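PDB 4L7T: NanU sialic acid binding protein from Bacteroides fragilis, which probably captures sialic acid at the outer membrane with high affinity, as a SusD-like binding protein. Local coordinates for residues A[290-293]-A[294-297]. Sequence-based numbering, arbitrary orientation.
Sequences VPQQ and AYMT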
loop_
_atom_site.group_PDB
_atom_site.type_symbol
_atom_site.label_atom_id
_atom_site.label_comp_id
_atom_site.label_asym_id
_atom_site.label_seq_id
_atom_site.Cartn_x
_atom_site.Cartn_y
_atom_site.Cartn_z
ATOM N N VAL A 290 -9.551 9.430 -10.719
ATOM C CA VAL A 290 -9.375 9.696 -12.156
ATOM C C VAL A 290 -10.368 10.797 -12.522
ATOM O O VAL A 290 -11.533 10.643 -12.232
ATOM C CB VAL A 290 -9.615 8.404 -12.993
ATOM C CG1 VAL A 290 -9.540 8.753 -14.538
ATOM C CG2 VAL A 290 -8.492 7.319 -12.546
ATOM N N PRO A 291 -9.905 11.859 -13.191
ATOM C CA PRO A 291 -10.854 12.926 -13.585
ATOM C C PRO A 291 -11.903 12.500 -14.655
ATOM O O PRO A 291 -11.766 11.501 -15.366
ATOM C CB PRO A 291 -9.961 14.047 -14.072
ATOM C CG PRO A 291 -8.709 13.320 -14.600
ATOM C CD PRO A 291 -8.529 12.121 -13.703
ATOM N N GLN A 292 -12.958 13.315 -14.736
ATOM C CA GLN A 292 -14.111 13.008 -15.568
ATOM C C GLN A 292 -13.896 13.476 -17.008
ATOM O O GLN A 292 -13.426 14.600 -17.226
ATOM C CB GLN A 292 -15.341 13.738 -14.924
ATOM C CG GLN A 292 -16.658 13.309 -15.636
ATOM C CD GLN A 292 -17.767 14.293 -15.411
ATOM O OE1 GLN A 292 -18.847 13.912 -14.912
ATOM N NE2 GLN A 292 -17.588 15.497 -15.925
ATOM N N GLN A 293 -14.230 12.636 -17.992
ATOM C CA GLN A 293 -13.958 13.030 -19.386
ATOM C C GLN A 293 -14.759 14.258 -19.759
ATOM O O GLN A 293 -14.229 15.191 -20.375
ATOM C CB GLN A 293 -14.250 11.833 -20.313
ATOM C CG GLN A 293 -13.973 12.083 -21.813
ATOM C CD GLN A 293 -14.338 10.866 -22.605
ATOM O OE1 GLN A 293 -15.516 10.540 -22.735
ATOM N NE2 GLN A 293 -13.320 10.136 -23.094
ATOM N N ALA A 294 -16.039 14.303 -19.361
ATOM C CA ALA A 294 -16.851 15.503 -19.697
ATOM C C ALA A 294 -16.206 16.867 -19.331
ATOM O O ALA A 294 -15.995 17.715 -20.220
ATOM C CB ALA A 294 -18.275 15.371 -19.118
ATOM N N TYR A 295 -15.831 17.105 -18.047
ATOM C CA TYR A 295 -15.225 18.435 -17.749
ATOM C C TYR A 295 -13.795 18.587 -18.186
ATOM O O TYR A 295 -13.304 19.718 -18.406
ATOM C CB TYR A 295 -15.447 18.953 -16.282
ATOM C CG TYR A 295 -14.790 18.068 -15.207
ATOM C CD1 TYR A 295 -13.399 17.901 -15.173
ATOM C CD2 TYR A 295 -15.564 17.419 -14.259
ATOM C CE1 TYR A 295 -12.781 17.060 -14.183
ATOM C CE2 TYR A 295 -14.972 16.613 -13.283
ATOM C CZ TYR A 295 -13.574 16.401 -13.317
ATOM O OH TYR A 295 -13.051 15.540 -12.402
ATOM N N MET A 296 -13.072 17.479 -18.351
ATOM C CA MET A 296 -11.683 17.599 -18.810
ATOM C C MET A 296 -11.743 18.116 -20.255
ATOM O O MET A 296 -11.079 19.089 -20.606
ATOM C CB MET A 296 -10.956 16.245 -18.790
ATOM C CG MET A 296 -10.568 15.800 -17.339
ATOM S SD MET A 296 -9.261 16.897 -16.583
ATOM C CE MET A 296 -7.789 16.102 -17.298
ATOM N N THR A 297 -12.573 17.456 -21.062
ATOM C CA THR A 297 -12.567 17.854 -22.505
ATOM C C THR A 297 -13.230 19.222 -22.745
ATOM O O THR A 297 -12.788 19.987 -23.638
ATOM C CB THR A 297 -13.069 16.717 -23.394
ATOM O OG1 THR A 297 -14.387 16.354 -22.997
ATOM C CG2 THR A 297 -12.209 15.503 -23.174
#
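The ring of Tyr-295 folds back under Gln-292, the residue just ahead of helix 293-299. Evidence for a CH-pi contact is the position of Gln-292 CB, 3.8 Å from the Tyr-295 ring centroid and 30° off the ring normal, hence over the face. The tyrosine takes an uncommon helical torsion to get there: CG sits between the backbone N and the carbonyl carbon (chi1 63°), which turns the ring toward the start of the helix. Tyr-295 OH lies 3.2 Å from Gln-292 N, which donates a weak hydrogen bond to it; a stronger partner of that hydroxyl is Glu-73, while Phe-70 meets the ring with its plane steeply inclined. The bonds to OH hold the far end of the phenol in place, while the Gln-292 CB packed on its face bears on the tilt of the ring.

On another side of the turn, Pro-291 presents its ring to the bent chain of Met-296, CB lying 3.8 Å from Met-296 CG and the two side chains crossing obliquely. Phe-362 of strand 356-363 touches both, so this apolar pair faces the protein interior.

Backbone evidence for the helix start is direct. Met-296 N bonds to Gln-292 O at 3.1 Å, and Thr-297 N reaches Gln-293 O at 2.9 Å. The same Gln-293 oxygen also accepts from Thr-297 OG1 at 2.9 Å, a donor standing 39° out of the carbonyl plane, so two bonds grip one acceptor. The Gln-293 side chain extends elsewhere, its NE2 bonding to Gly-314 O. Gln-292 at the N-cap, followed by these i to i+4 bonds, marks the first turn of the short alpha-helix 293-299, entered from the proline-containing loop that follows helix 284-289 in this SusD-family protein.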